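Side-chain contacts in peptidase M42 (Thaumarchaeota archaeon SCGC AB-539-E09, PDB 5DS0), which probably trims amino acids from the N termini of peptides as a dodecameric, metal-dependent TET aminopeptidase with two cobalt ions bound in each active site: residues S76-K79 and E80-T84; G141-S144 and E145-E149; L330-L333 and K334-E337. All coordinates share one frame; numbering follows the deposited sequence.

How the contacts relate
Going from the N terminus, contact 1 closes the tight turn of the hairpin formed by strands 71-77 and 82-88, part of the six-stranded barrel. Contact 2 comes next, where the loop after strand 137-139 enters helix 145-150, and contact 3 lies much later, where strand 329-332 of the large mixed sheet passes into helix 333-349. The three follow in series; none nests in or crosses another. Contacts 1 and 2 still meet in space: the backbone of K79 probably bonds to that of E145, I77 packs on A148, and both contacts touch the second subunit. Contact 3 belongs to the metal-binding part of the chain, its centre about 40 Å from that of contact 1.

Contact 1: residues S76-K79 and E80-T84; sequences SISK and EGYLT
S76 faces T84 as an antiparallel hydrogen-bonded pair and I77 faces L83 as a non-hydrogen-bonded one, before a type I turn from S78 to G81 reverses the chain. G81, at positive phi (98°), completes the classic type I turn with G1 bulge: G81 N bonds to S78 O, and S78 N to Y82 O at 2.8 Å. Inside this turn the hydroxyl of S78 works in two directions. S78 OG lies between its own backbone N and carbonyl carbon (chi1 81°), accepting from Y82 N at 3.2 Å and donating to E80 OE1 at 3.0 Å, meeting that oxygen on the anti side. E80 bends at chi2 to fold its carboxylate back over the turn. Further down the hairpin, S76 OG and T84 OG1 share a hydrogen bond of 2.6 Å; T84 OG1 is also bonded to S75 OG, and H250 of the third subunit packs on S76 and T84. On the other face, I77 and L83 run side by side, CG1 of I77 lying 3.8 Å from CD2 of L83. The turn is thus tied by side-chain as well as backbone bonds, with S78 OG linking a backbone amide to a carboxylate that probably carries negative charge.

Contact 2: residues G141-S144 and E145-E149; sequences GATS and EEEAE
T143 and E147 meet through one carboxylate oxygen, E147 OE2, which draws on both the hydroxyl and the amide of the threonine. T143 OG1 donates to E147 OE2 at 2.9 Å, coming from well above the carboxylate plane (59° out of it). The second bond, from T143 N to E147 OE2, is weak, with an N-H...O angle of only 129°. E147 gets there with CG anti to its backbone N (chi1 -166°) and the chain extended beyond, so the acid leans back from the helix across the loop. The tighter, buried part is apolar: A142 CB lies 4.1 Å from A148 CB, and A148 in turn packs on I77 of the neighbouring hairpin. Here the loop after strand 137-139 turns into helix 145-150, and S144 is its N-cap. S144 OG accepts from E147 N at 3.2 Å in a nearly straight capping bond, while S144 O takes A148 N at 3.1 Å as the first regular helical bond. An alanine at E147 would remove the carboxylate, and T143 OG1 would probably be left without its mate and free to turn. The second subunit covers part of this side: its R322 bonds to A142 O, its Q169 packs on A142 and E147, and its R172 makes a long, weak ion pair with E147 OE1. The opposite extreme is E146, an exposed residue on the solvent side. Its chain bends at chi2 and brings E146 OE1 no nearer than 3.9 Å to S144 OG, a loose approach beside the firm cap.

Contact 3: residues L330-L333 and K334-E337; sequences LLSL and KDTE
S332 O is gripped twice by T336, by its amide and by its hydroxyl, which reach the oxygen from opposite faces of the carbonyl plane. T336 N donates at 3.2 Å to S332 O, and T336 OG1 donates to the same S332 O at 3.0 Å. Chi1 of -56° sets OG1 beside its own backbone N, so both donors of T336 can serve a single acceptor. The T336 hydroxyl also has an apolar neighbour, as L331 crosses T336 at about a right angle and places CD1 3.6 Å from OG1. Strand 329-332, in the large mixed sheet, passes directly into helix 333-349 here, and S332 is the helix N-cap. With its OG anti to the backbone N (chi1 163°), S332 receives D335 N at 3.1 Å in an almost straight capping bond. D335 then leans back against the serine, its OD2 3.5 Å from S332 CB, while its carboxylate oxygens accept from the backbone of G257 and G259. E337 N continues the helix with a bond to L333 O, and its carboxylate forms a salt bridge with R194. L331, packed against F179 and I183 of helix 179-197, has its side chain about 11 Å from a bound cobalt ion.

Contact 1: residues S76-K79 and E80-T84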
loop_
_atom_site.group_PDB
_atom_site.type_symbol
_atom_site.label_atom_id
_atom_site.label_comp_id
_atom_site.label_asym_id
_atom_site.label_seq_id
_atom_site.Cartn_x
_atom_site.Cartn_y
_atom_site.Cartn_z
ATOM N N SER C 76 17.218 -30.139 -12.904
ATOM C CA SER C 76 18.131 -29.731 -13.981
ATOM C C SER C 76 19.550 -29.553 -13.484
ATOM O O SER C 76 19.786 -29.464 -12.280
ATOM C CB SER C 76 17.686 -28.414 -14.605
ATOM O OG SER C 76 18.210 -27.298 -13.903
ATOM N N ILE C 77 20.487 -29.527 -14.426
ATOM C CA ILE C 77 21.857 -29.109 -14.159
ATOM C C ILE C 77 22.084 -27.806 -14.909
ATOM O O ILE C 77 21.971 -27.770 -16.119
ATOM C CB ILE C 77 22.912 -30.130 -14.640
ATOM C CG1 ILE C 77 22.772 -31.454 -13.905
ATOM C CG2 ILE C 77 24.321 -29.610 -14.415
ATOM C CD1 ILE C 77 21.911 -32.446 -14.651
ATOM N N SER C 78 22.429 -26.744 -14.184
ATOM C CA SER C 78 22.706 -25.452 -14.805
ATOM C C SER C 78 24.074 -25.485 -15.465
ATOM O O SER C 78 24.924 -26.315 -15.131
ATOM C CB SER C 78 22.654 -24.330 -13.775
ATOM O OG SER C 78 23.868 -24.261 -13.044
ATOM N N LYS C 79 24.285 -24.547 -16.378
ATOM C CA LYS C 79 25.537 -24.475 -17.119
ATOM C C LYS C 79 26.755 -24.266 -16.194
ATOM O O LYS C 79 27.870 -24.629 -16.561
ATOM C CB LYS C 79 25.444 -23.439 -18.237
ATOM C CG LYS C 79 25.544 -21.998 -17.779
ATOM C CD LYS C 79 25.251 -21.012 -18.895
ATOM C CE LYS C 79 24.736 -19.718 -18.321
ATOM N NZ LYS C 79 25.144 -18.564 -19.148
ATOM N N GLU C 80 26.541 -23.736 -14.989
ATOM C CA GLU C 80 27.636 -23.495 -14.041
ATOM C C GLU C 80 27.898 -24.652 -13.070
ATOM O O GLU C 80 28.828 -24.569 -12.272
ATOM C CB GLU C 80 27.393 -22.208 -13.227
ATOM C CG GLU C 80 27.082 -20.959 -14.051
ATOM C CD GLU C 80 25.592 -20.778 -14.348
ATOM O OE1 GLU C 80 24.841 -21.787 -14.364
ATOM O OE2 GLU C 80 25.164 -19.616 -14.560
ATOM N N GLY C 81 27.091 -25.708 -13.121
ATOM C CA GLY C 81 27.321 -26.900 -12.286
ATOM C C GLY C 81 26.502 -26.984 -11.012
ATOM O O GLY C 81 26.889 -27.647 -10.034
ATOM N N TYR C 82 25.370 -26.300 -11.017
ATOM C CA TYR C 82 24.466 -26.281 -9.885
ATOM C C TYR C 82 23.259 -27.089 -10.275
ATOM O O TYR C 82 22.947 -27.208 -11.449
ATOM C CB TYR C 82 24.071 -24.847 -9.544
ATOM C CG TYR C 82 25.186 -24.102 -8.852
ATOM C CD1 TYR C 82 26.248 -23.558 -9.568
ATOM C CD2 TYR C 82 25.194 -23.960 -7.457
ATOM C CE1 TYR C 82 27.278 -22.888 -8.922
ATOM C CE2 TYR C 82 26.213 -23.279 -6.800
ATOM C CZ TYR C 82 27.254 -22.748 -7.534
ATOM O OH TYR C 82 28.255 -22.077 -6.863
ATOM N N LEU C 83 22.575 -27.638 -9.289
ATOM C CA LEU C 83 21.387 -28.406 -9.556
ATOM C C LEU C 83 20.182 -27.598 -9.143
ATOM O O LEU C 83 20.212 -26.972 -8.109
ATOM C CB LEU C 83 21.408 -29.697 -8.750
ATOM C CG LEU C 83 22.737 -30.455 -8.744
ATOM C CD1 LEU C 83 22.636 -31.720 -7.910
ATOM C CD2 LEU C 83 23.220 -30.801 -10.143
ATOM N N THR C 84 19.125 -27.624 -9.939
ATOM C CA THR C 84 17.818 -27.167 -9.476
ATOM C C THR C 84 17.077 -28.406 -9.006
ATOM O O THR C 84 17.428 -29.521 -9.376
ATOM C CB THR C 84 17.008 -26.488 -10.586
ATOM O OG1 THR C 84 16.831 -27.405 -11.678
ATOM C CG2 THR C 84 17.733 -25.252 -11.082
#

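Contact 2: residues G141-S144 and E145-E149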
loop_
_atom_site.group_PDB
_atom_site.type_symbol
_atom_site.label_atom_id
_atom_site.label_comp_id
_atom_site.label_asym_id
_atom_site.label_seq_id
_atom_site.Cartn_x
_atom_site.Cartn_y
_atom_site.Cartn_z
ATOM N N GLY C 141 29.756 -28.464 -5.344
ATOM C CA GLY C 141 31.180 -28.161 -5.421
ATOM C C GLY C 141 31.707 -28.213 -6.834
ATOM O O GLY C 141 32.923 -28.238 -7.052
ATOM N N ALA C 142 30.794 -28.197 -7.799
ATOM C CA ALA C 142 31.184 -28.271 -9.197
ATOM C C ALA C 142 31.419 -26.870 -9.728
ATOM O O ALA C 142 30.884 -25.905 -9.190
ATOM C CB ALA C 142 30.114 -28.977 -10.005
ATOM N N THR C 143 32.237 -26.770 -10.772
ATOM C CA THR C 143 32.587 -25.476 -11.375
ATOM C C THR C 143 32.113 -25.351 -12.830
ATOM O O THR C 143 32.403 -24.363 -13.480
ATOM C CB THR C 143 34.113 -25.222 -11.310
ATOM O OG1 THR C 143 34.799 -26.306 -11.936
ATOM C CG2 THR C 143 34.590 -25.113 -9.876
ATOM N N SER C 144 31.386 -26.347 -13.328
ATOM C CA SER C 144 30.882 -26.345 -14.704
ATOM C C SER C 144 29.860 -27.469 -14.878
ATOM O O SER C 144 29.876 -28.451 -14.139
ATOM C CB SER C 144 32.028 -26.550 -15.703
ATOM O OG SER C 144 32.609 -27.836 -15.560
ATOM N N GLU C 145 29.014 -27.344 -15.894
ATOM C CA GLU C 145 28.057 -28.398 -16.241
ATOM C C GLU C 145 28.707 -29.775 -16.432
ATOM O O GLU C 145 28.103 -30.786 -16.100
ATOM C CB GLU C 145 27.292 -28.015 -17.509
ATOM C CG GLU C 145 26.252 -29.039 -17.954
ATOM C CD GLU C 145 25.388 -28.562 -19.110
ATOM O OE1 GLU C 145 25.478 -27.373 -19.502
ATOM O OE2 GLU C 145 24.620 -29.390 -19.647
ATOM N N GLU C 146 29.939 -29.805 -16.950
ATOM C CA GLU C 146 30.672 -31.059 -17.211
ATOM C C GLU C 146 31.159 -31.680 -15.907
ATOM O O GLU C 146 30.983 -32.881 -15.683
ATOM C CB GLU C 146 31.861 -30.821 -18.171
ATOM C CG GLU C 146 31.454 -30.604 -19.627
ATOM C CD GLU C 146 31.335 -29.128 -20.011
ATOM O OE1 GLU C 146 31.066 -28.266 -19.130
ATOM O OE2 GLU C 146 31.513 -28.826 -21.217
ATOM N N GLU C 147 31.724 -30.857 -15.030
ATOM C CA GLU C 147 32.242 -31.333 -13.751
ATOM C C GLU C 147 31.108 -31.909 -12.894
ATOM O O GLU C 147 31.290 -32.865 -12.128
ATOM C CB GLU C 147 32.979 -30.193 -13.044
ATOM C CG GLU C 147 33.846 -30.615 -11.874
ATOM C CD GLU C 147 34.849 -29.545 -11.463
ATOM O OE1 GLU C 147 35.910 -29.468 -12.105
ATOM O OE2 GLU C 147 34.600 -28.798 -10.488
ATOM N N ALA C 148 29.916 -31.354 -13.070
ATOM C CA ALA C 148 28.708 -31.856 -12.414
ATOM C C ALA C 148 28.274 -33.191 -12.970
ATOM O O ALA C 148 27.917 -34.086 -12.216
ATOM C CB ALA C 148 27.574 -30.859 -12.570
ATOM N N GLU C 149 28.265 -33.304 -14.292
ATOM C CA GLU C 149 27.920 -34.558 -14.960
ATOM C C GLU C 149 28.866 -35.697 -14.575
ATOM O O GLU C 149 28.410 -36.812 -14.378
ATOM C CB GLU C 149 27.886 -34.373 -16.487
ATOM C CG GLU C 149 26.539 -33.882 -17.030
ATOM C CD GLU C 149 26.643 -33.168 -18.373
ATOM O OE1 GLU C 149 27.657 -33.333 -19.085
ATOM O OE2 GLU C 149 25.706 -32.414 -18.704
#

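Contact 3: residues L330-L333 and K334-E337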
loop_
_atom_site.group_PDB
_atom_site.type_symbol
_atom_site.label_atom_id
_atom_site.label_comp_id
_atom_site.label_asym_id
_atom_site.label_seq_id
_atom_site.Cartn_x
_atom_site.Cartn_y
_atom_site.Cartn_z
ATOM N N LEU C 330 13.161 -34.142 16.888
ATOM C CA LEU C 330 13.383 -34.801 18.180
ATOM C C LEU C 330 12.142 -35.554 18.595
ATOM O O LEU C 330 11.041 -35.069 18.399
ATOM C CB LEU C 330 13.687 -33.766 19.248
ATOM C CG LEU C 330 14.870 -32.853 18.962
ATOM C CD1 LEU C 330 14.871 -31.682 19.922
ATOM C CD2 LEU C 330 16.168 -33.632 19.073
ATOM N N LEU C 331 12.321 -36.731 19.182
ATOM C CA LEU C 331 11.204 -37.419 19.833
ATOM C C LEU C 331 11.659 -38.161 21.084
ATOM O O LEU C 331 12.846 -38.385 21.264
ATOM C CB LEU C 331 10.477 -38.353 18.848
ATOM C CG LEU C 331 11.232 -39.479 18.149
ATOM C CD1 LEU C 331 11.558 -40.618 19.103
ATOM C CD2 LEU C 331 10.391 -40.018 17.020
ATOM N N SER C 332 10.690 -38.540 21.919
ATOM C CA SER C 332 10.955 -39.223 23.187
ATOM C C SER C 332 10.954 -40.746 23.025
ATOM O O SER C 332 10.002 -41.317 22.508
ATOM C CB SER C 332 9.899 -38.828 24.208
ATOM O OG SER C 332 9.871 -39.725 25.304
ATOM N N LEU C 333 12.015 -41.402 23.478
ATOM C CA LEU C 333 12.085 -42.865 23.435
ATOM C C LEU C 333 11.070 -43.503 24.366
ATOM O O LEU C 333 10.615 -44.616 24.116
ATOM C CB LEU C 333 13.478 -43.356 23.796
ATOM C CG LEU C 333 14.528 -42.946 22.776
ATOM C CD1 LEU C 333 15.891 -43.403 23.252
ATOM C CD2 LEU C 333 14.227 -43.521 21.394
ATOM N N LYS C 334 10.732 -42.796 25.441
ATOM C CA LYS C 334 9.714 -43.234 26.363
ATOM C C LYS C 334 8.335 -43.246 25.699
ATOM O O LYS C 334 7.600 -44.224 25.846
ATOM C CB LYS C 334 9.703 -42.329 27.578
ATOM C CG LYS C 334 8.812 -42.827 28.694
ATOM C CD LYS C 334 8.602 -41.752 29.736
ATOM C CE LYS C 334 7.607 -42.233 30.776
ATOM N NZ LYS C 334 7.160 -41.120 31.667
ATOM N N ASP C 335 7.984 -42.173 24.991
ATOM C CA ASP C 335 6.720 -42.126 24.246
ATOM C C ASP C 335 6.635 -43.291 23.256
ATOM O O ASP C 335 5.598 -43.944 23.128
ATOM C CB ASP C 335 6.596 -40.830 23.437
ATOM C CG ASP C 335 6.320 -39.585 24.293
ATOM O OD1 ASP C 335 5.936 -39.719 25.482
ATOM O OD2 ASP C 335 6.493 -38.449 23.745
ATOM N N THR C 336 7.739 -43.534 22.552
ATOM C CA THR C 336 7.845 -44.612 21.574
ATOM C C THR C 336 7.577 -45.966 22.230
ATOM O O THR C 336 6.790 -46.770 21.737
ATOM C CB THR C 336 9.253 -44.624 20.943
ATOM O OG1 THR C 336 9.509 -43.343 20.389
ATOM C CG2 THR C 336 9.380 -45.666 19.851
ATOM N N GLU C 337 8.247 -46.215 23.347
ATOM C CA GLU C 337 8.053 -47.446 24.079
ATOM C C GLU C 337 6.580 -47.641 24.432
ATOM O O GLU C 337 6.029 -48.733 24.278
ATOM C CB GLU C 337 8.931 -47.439 25.336
ATOM C CG GLU C 337 8.770 -48.651 26.241
ATOM C CD GLU C 337 8.998 -49.980 25.528
ATOM O OE1 GLU C 337 9.686 -49.990 24.467
ATOM O OE2 GLU C 337 8.520 -51.024 26.045
#